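Short chain dehydrogenase (Rhodopseudomonas palustris, PDB 3H7A) belongs to the short-chain dehydrogenase family of oxidoreductases and may use a nicotinamide cofactor, but its reaction and substrate are not established. Local coordinates at residues P46-I51 with G56-R61; R105-V110 with F155-F160. All coordinates share one frame; numbering follows the deposited sequence.

Contact 1: P46-I51 with G56-R61; sequences PLVAEI and GRIVAR
Ile58 and the trio Leu47, Val48 and Ile51 give a worked example of how a helix settles onto an edge strand: one branched side chain rises from the strand and several from the helix close round it. The axes of segments 46-51 and 57-61 are nearly antiparallel, at 167°, and approach to 8.2 Å. Ile58 is held fully extended, its CG1 anti to the backbone N (chi1 178°), which carries CD1 deep toward the helix and leaves CG2 lower, nearer the strand backbone. The two methyls meet the same two residues on different branches. The CG2 of Ile58 meets the CG2 of Ile51 at 3.7 Å and the CG1 of Val48 at 3.8 Å. Higher up, the CD1 of Ile58 lies 3.8 Å from the CD1 of Ile51 and 3.9 Å from the CG2 of Val48. Ile51 thus lies across Ile58 at about a right angle, touching it with both of its branches, whereas Val48 flanks it at a slant. Leu47 also crosses squarely but only grazes, its CG 4.2 Å from the CD1 of Ile58; it packs as well on Ala21, Ala24 and Lys25 of helix 18-29. Val48 has a second task, its CG2 reaching the CB of Ala60 at 3.7 Å. At the far end of the pairing the backbone takes over: Gly56 N donates to Ile51 O over 3.0 Å, a moderately bent bond whose donor is tilted out of the carbonyl plane. The link joins the helix to the turn leading into the strand. The Glu50-Lys25 salt bridge lies outside this interface. Apart from the one backbone hydrogen bond the contact is aliphatic, so its fit within the beta-alpha-beta unit probably rests mainly on shape and exclusion of water.

Contact 2: R105-V110 with F155-F160; sequences RVFRKV and FASAKF
Val110 and Phe155 mark the nearest approach of the two backbones, their CA atoms 6.3 Å apart, where segments 105-110 and 155-160, on helices 104-132 and 153-173, run nearly parallel with a crossing angle of -22° and axes 9.2 Å apart. Val110 CG1, placed anti to its own amide nitrogen, points into the gap and rests 3.8 Å from Ala158 CB. The same methyl comes to the edge of the Phe155 ring, near its plane, with CD1 4.4 Å away, while Lys159 CG lies over one face of that ring, toward its rim. Phe107, its CG anti to the backbone N, reaches across to the other helix, where its CZ lies 3.5 Å from Ser157 OG, an oblique approach without a hydrogen bond; that hydroxyl is instead bonded to Gly161 O of the second subunit. Replacing Phe107 by an alanine would probably leave a gap beside Ser157 and deprive Phe119 of the second subunit of its stacked ring. This pairing matches the long helices through which short-chain dehydrogenases commonly form a four-helix dimer interface, and the spacing of Phe155 and Lys159 recalls the family's YxxxK motif, with phenylalanine where tyrosine is usual.

In the fold
From the N terminus the chain lays down strands 9-13 and 33-38, then passes through helix 45-53 and turns back, so that contact 1 closes a loop of only four residues and completes a beta-alpha-beta unit at one margin of the parallel sheet. Contact 2 opens later: the chain follows helix 104-132 and strand 135-142 before helix 153-173 brings its partner segment alongside, a closure spanning 44 residues. The two are in series, neither enclosing nor crossing the other, and their centres lie about 31 Å apart on opposite sides of the chain's centre. Contact 1 joins helix and strand at the edge of the Rossmann-type sheet; contact 2 pairs helices facing a second subunit.

Contact 1: P46-I51 with G56-R61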
loop_
_atom_site.group_PDB
_atom_site.type_symbol
_atom_site.label_atom_id
_atom_site.label_comp_id
_atom_site.label_asym_id
_atom_site.label_seq_id
_atom_site.Cartn_x
_atom_site.Cartn_y
_atom_site.Cartn_z
ATOM N N PRO B 46 -20.616 28.628 -22.023
ATOM C CA PRO B 46 -21.303 28.891 -20.750
ATOM C C PRO B 46 -20.367 29.149 -19.555
ATOM O O PRO B 46 -20.627 30.075 -18.777
ATOM C CB PRO B 46 -22.133 27.619 -20.533
ATOM C CG PRO B 46 -22.365 27.101 -21.906
ATOM C CD PRO B 46 -21.065 27.345 -22.602
ATOM N N LEU B 47 -19.293 28.361 -19.431
ATOM C CA LEU B 47 -18.319 28.509 -18.340
ATOM C C LEU B 47 -17.640 29.877 -18.362
ATOM O O LEU B 47 -17.509 30.527 -17.319
ATOM C CB LEU B 47 -17.271 27.383 -18.368
ATOM C CG LEU B 47 -16.163 27.390 -17.299
ATOM C CD1 LEU B 47 -16.731 27.338 -15.884
ATOM C CD2 LEU B 47 -15.147 26.268 -17.532
ATOM N N VAL B 48 -17.219 30.307 -19.549
ATOM C CA VAL B 48 -16.581 31.610 -19.719
ATOM C C VAL B 48 -17.536 32.733 -19.320
ATOM O O VAL B 48 -17.157 33.616 -18.559
ATOM C CB VAL B 48 -16.057 31.804 -21.156
ATOM C CG1 VAL B 48 -15.489 33.193 -21.350
ATOM C CG2 VAL B 48 -14.992 30.773 -21.463
ATOM N N ALA B 49 -18.779 32.656 -19.800
ATOM C CA ALA B 49 -19.821 33.634 -19.470
ATOM C C ALA B 49 -20.047 33.746 -17.966
ATOM O O ALA B 49 -20.082 34.846 -17.434
ATOM C CB ALA B 49 -21.120 33.287 -20.179
ATOM N N GLU B 50 -20.169 32.600 -17.299
ATOM C CA GLU B 50 -20.370 32.527 -15.856
ATOM C C GLU B 50 -19.185 33.062 -15.054
ATOM O O GLU B 50 -19.373 33.768 -14.068
ATOM C CB GLU B 50 -20.651 31.079 -15.451
ATOM C CG GLU B 50 -21.140 30.903 -14.022
ATOM C CD GLU B 50 -21.500 29.461 -13.687
ATOM O OE1 GLU B 50 -21.398 28.579 -14.576
ATOM O OE2 GLU B 50 -21.886 29.215 -12.520
ATOM N N ILE B 51 -17.971 32.710 -15.467
ATOM C CA ILE B 51 -16.764 33.174 -14.784
ATOM C C ILE B 51 -16.569 34.693 -14.968
ATOM O O ILE B 51 -16.303 35.409 -13.997
ATOM C CB ILE B 51 -15.509 32.358 -15.216
ATOM C CG1 ILE B 51 -15.541 30.953 -14.591
ATOM C CG2 ILE B 51 -14.220 33.091 -14.855
ATOM C CD1 ILE B 51 -14.331 30.073 -14.954
ATOM N N GLY B 56 -14.248 37.295 -12.997
ATOM C CA GLY B 56 -13.020 36.521 -13.222
ATOM C C GLY B 56 -12.506 36.514 -14.650
ATOM O O GLY B 56 -13.213 36.918 -15.570
ATOM N N ARG B 57 -11.272 36.037 -14.826
ATOM C CA ARG B 57 -10.605 36.006 -16.123
ATOM C C ARG B 57 -10.349 34.572 -16.583
ATOM O O ARG B 57 -9.838 33.760 -15.815
ATOM C CB ARG B 57 -9.293 36.788 -16.064
ATOM C CG ARG B 57 -9.469 38.254 -15.659
ATOM C CD ARG B 57 -8.169 38.867 -15.206
ATOM N NE ARG B 57 -7.644 38.191 -14.025
ATOM C CZ ARG B 57 -6.351 38.047 -13.752
ATOM N NH1 ARG B 57 -5.985 37.410 -12.656
ATOM N NH2 ARG B 57 -5.423 38.540 -14.560
ATOM N N ILE B 58 -10.723 34.270 -17.827
ATOM C CA ILE B 58 -10.586 32.924 -18.393
ATOM C C ILE B 58 -10.357 32.980 -19.903
ATOM O O ILE B 58 -10.983 33.783 -20.591
ATOM C CB ILE B 58 -11.809 31.998 -18.035
ATOM C CG1 ILE B 58 -11.671 30.602 -18.671
ATOM C CG2 ILE B 58 -13.145 32.657 -18.407
ATOM C CD1 ILE B 58 -12.832 29.651 -18.394
ATOM N N VAL B 59 -9.427 32.152 -20.390
ATOM C CA VAL B 59 -9.205 31.916 -21.811
ATOM C C VAL B 59 -9.607 30.484 -22.114
ATOM O O VAL B 59 -9.064 29.551 -21.531
ATOM C CB VAL B 59 -7.730 32.132 -22.196
ATOM C CG1 VAL B 59 -7.500 31.866 -23.669
ATOM C CG2 VAL B 59 -7.292 33.544 -21.838
ATOM N N ALA B 60 -10.577 30.319 -23.010
ATOM C CA ALA B 60 -11.061 29.000 -23.431
ATOM C C ALA B 60 -10.395 28.554 -24.730
ATOM O O ALA B 60 -10.323 29.323 -25.687
ATOM C CB ALA B 60 -12.561 29.036 -23.608
ATOM N N ARG B 61 -9.888 27.321 -24.757
ATOM C CA ARG B 61 -9.319 26.746 -25.973
ATOM C C ARG B 61 -9.867 25.349 -26.239
ATOM O O ARG B 61 -10.291 24.658 -25.312
ATOM C CB ARG B 61 -7.788 26.699 -25.906
ATOM C CG ARG B 61 -7.110 28.068 -25.948
ATOM C CD ARG B 61 -5.621 27.963 -25.606
ATOM N NE ARG B 61 -4.854 27.152 -26.560
ATOM C CZ ARG B 61 -3.970 27.629 -27.439
ATOM N NH1 ARG B 61 -3.716 28.934 -27.515
ATOM N NH2 ARG B 61 -3.329 26.794 -28.252
#

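Contact 2: R105-V110 with F155-F160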
loop_
_atom_site.group_PDB
_atom_site.type_symbol
_atom_site.label_atom_id
_atom_site.label_comp_id
_atom_site.label_asym_id
_atom_site.label_seq_id
_atom_site.Cartn_x
_atom_site.Cartn_y
_atom_site.Cartn_z
ATOM N N ARG B 105 -7.276 -0.873 -29.822
ATOM C CA ARG B 105 -7.694 0.528 -29.868
ATOM C C ARG B 105 -8.032 1.104 -28.492
ATOM O O ARG B 105 -7.509 2.156 -28.129
ATOM C CB ARG B 105 -8.888 0.709 -30.814
ATOM C CG ARG B 105 -9.187 2.149 -31.102
ATOM C CD ARG B 105 -10.485 2.329 -31.852
ATOM N NE ARG B 105 -11.150 3.526 -31.357
ATOM C CZ ARG B 105 -11.047 4.734 -31.901
ATOM N NH1 ARG B 105 -11.685 5.756 -31.344
ATOM N NH2 ARG B 105 -10.323 4.917 -33.001
ATOM N N VAL B 106 -8.936 0.450 -27.757
ATOM C CA VAL B 106 -9.349 0.919 -26.427
ATOM C C VAL B 106 -8.165 1.071 -25.456
ATOM O O VAL B 106 -8.022 2.116 -24.828
ATOM C CB VAL B 106 -10.481 0.025 -25.839
ATOM C CG1 VAL B 106 -10.595 0.163 -24.313
ATOM C CG2 VAL B 106 -11.806 0.380 -26.516
ATOM N N PHE B 107 -7.306 0.058 -25.378
ATOM C CA PHE B 107 -6.137 0.102 -24.505
ATOM C C PHE B 107 -5.187 1.264 -24.864
ATOM O O PHE B 107 -4.788 2.013 -23.967
ATOM C CB PHE B 107 -5.404 -1.249 -24.489
ATOM C CG PHE B 107 -4.405 -1.411 -23.334
ATOM C CD1 PHE B 107 -4.806 -1.952 -22.107
ATOM C CD2 PHE B 107 -3.061 -1.040 -23.485
ATOM C CE1 PHE B 107 -3.897 -2.104 -21.026
ATOM C CE2 PHE B 107 -2.144 -1.201 -22.439
ATOM C CZ PHE B 107 -2.565 -1.715 -21.199
ATOM N N ARG B 108 -4.842 1.413 -26.151
ATOM C CA ARG B 108 -3.961 2.503 -26.616
ATOM C C ARG B 108 -4.564 3.887 -26.357
ATOM O O ARG B 108 -3.872 4.786 -25.858
ATOM C CB ARG B 108 -3.673 2.366 -28.114
ATOM C CG ARG B 108 -2.193 2.376 -28.500
ATOM C CD ARG B 108 -1.570 3.758 -28.702
ATOM N NE ARG B 108 -0.118 3.633 -28.893
ATOM C CZ ARG B 108 0.729 4.645 -29.066
ATOM N NH1 ARG B 108 2.027 4.399 -29.216
ATOM N NH2 ARG B 108 0.288 5.897 -29.083
ATOM N N LYS B 109 -5.843 4.056 -26.719
ATOM C CA LYS B 109 -6.586 5.332 -26.585
ATOM C C LYS B 109 -6.717 5.775 -25.137
ATOM O O LYS B 109 -6.554 6.966 -24.836
ATOM C CB LYS B 109 -7.995 5.239 -27.201
ATOM C CG LYS B 109 -8.804 6.566 -27.290
ATOM C CD LYS B 109 -10.294 6.363 -27.724
ATOM C CE LYS B 109 -11.328 6.542 -26.574
ATOM N NZ LYS B 109 -11.607 5.330 -25.713
ATOM N N VAL B 110 -7.034 4.830 -24.248
ATOM C CA VAL B 110 -7.145 5.145 -22.818
ATOM C C VAL B 110 -5.781 5.566 -22.259
ATOM O O VAL B 110 -5.688 6.550 -21.527
ATOM C CB VAL B 110 -7.794 3.984 -22.029
ATOM C CG1 VAL B 110 -7.674 4.188 -20.534
ATOM C CG2 VAL B 110 -9.253 3.896 -22.422
ATOM N N PHE B 155 -8.284 0.942 -18.219
ATOM C CA PHE B 155 -8.397 2.149 -17.396
ATOM C C PHE B 155 -7.411 2.185 -16.215
ATOM O O PHE B 155 -6.723 3.192 -16.003
ATOM C CB PHE B 155 -9.847 2.310 -16.916
ATOM C CG PHE B 155 -10.127 3.609 -16.201
ATOM C CD1 PHE B 155 -9.804 4.829 -16.777
ATOM C CD2 PHE B 155 -10.729 3.609 -14.946
ATOM C CE1 PHE B 155 -10.073 6.035 -16.108
ATOM C CE2 PHE B 155 -11.000 4.811 -14.268
ATOM C CZ PHE B 155 -10.681 6.026 -14.861
ATOM N N ALA B 156 -7.333 1.092 -15.454
ATOM C CA ALA B 156 -6.424 1.009 -14.332
ATOM C C ALA B 156 -4.967 1.092 -14.820
ATOM O O ALA B 156 -4.134 1.710 -14.157
ATOM C CB ALA B 156 -6.657 -0.274 -13.530
ATOM N N SER B 157 -4.665 0.521 -15.985
ATOM C CA SER B 157 -3.273 0.577 -16.486
ATOM C C SER B 157 -2.826 2.010 -16.696
ATOM O O SER B 157 -1.733 2.411 -16.274
ATOM C CB SER B 157 -3.107 -0.188 -17.782
ATOM O OG SER B 157 -1.739 -0.200 -18.141
ATOM N N ALA B 158 -3.698 2.790 -17.323
ATOM C CA ALA B 158 -3.429 4.202 -17.559
ATOM C C ALA B 158 -3.436 5.020 -16.264
ATOM O O ALA B 158 -2.617 5.923 -16.119
ATOM C CB ALA B 158 -4.433 4.767 -18.551
ATOM N N LYS B 159 -4.358 4.737 -15.335
ATOM C CA LYS B 159 -4.382 5.468 -14.044
ATOM C C LYS B 159 -3.173 5.171 -13.126
ATOM O O LYS B 159 -2.601 6.095 -12.538
ATOM C CB LYS B 159 -5.714 5.296 -13.288
ATOM C CG LYS B 159 -6.953 5.737 -14.062
ATOM C CD LYS B 159 -6.950 7.220 -14.477
ATOM C CE LYS B 159 -6.901 8.147 -13.310
ATOM N NZ LYS B 159 -7.154 9.547 -13.763
ATOM N N PHE B 160 -2.780 3.901 -13.047
ATOM C CA PHE B 160 -1.559 3.482 -12.349
ATOM C C PHE B 160 -0.379 4.189 -12.998
ATOM O O PHE B 160 0.474 4.747 -12.310
ATOM C CB PHE B 160 -1.346 1.983 -12.501
ATOM C CG PHE B 160 -1.953 1.141 -11.411
ATOM C CD1 PHE B 160 -3.322 1.180 -11.139
ATOM C CD2 PHE B 160 -1.168 0.201 -10.746
ATOM C CE1 PHE B 160 -3.861 0.337 -10.172
ATOM C CE2 PHE B 160 -1.700 -0.616 -9.790
ATOM C CZ PHE B 160 -3.059 -0.568 -9.521
#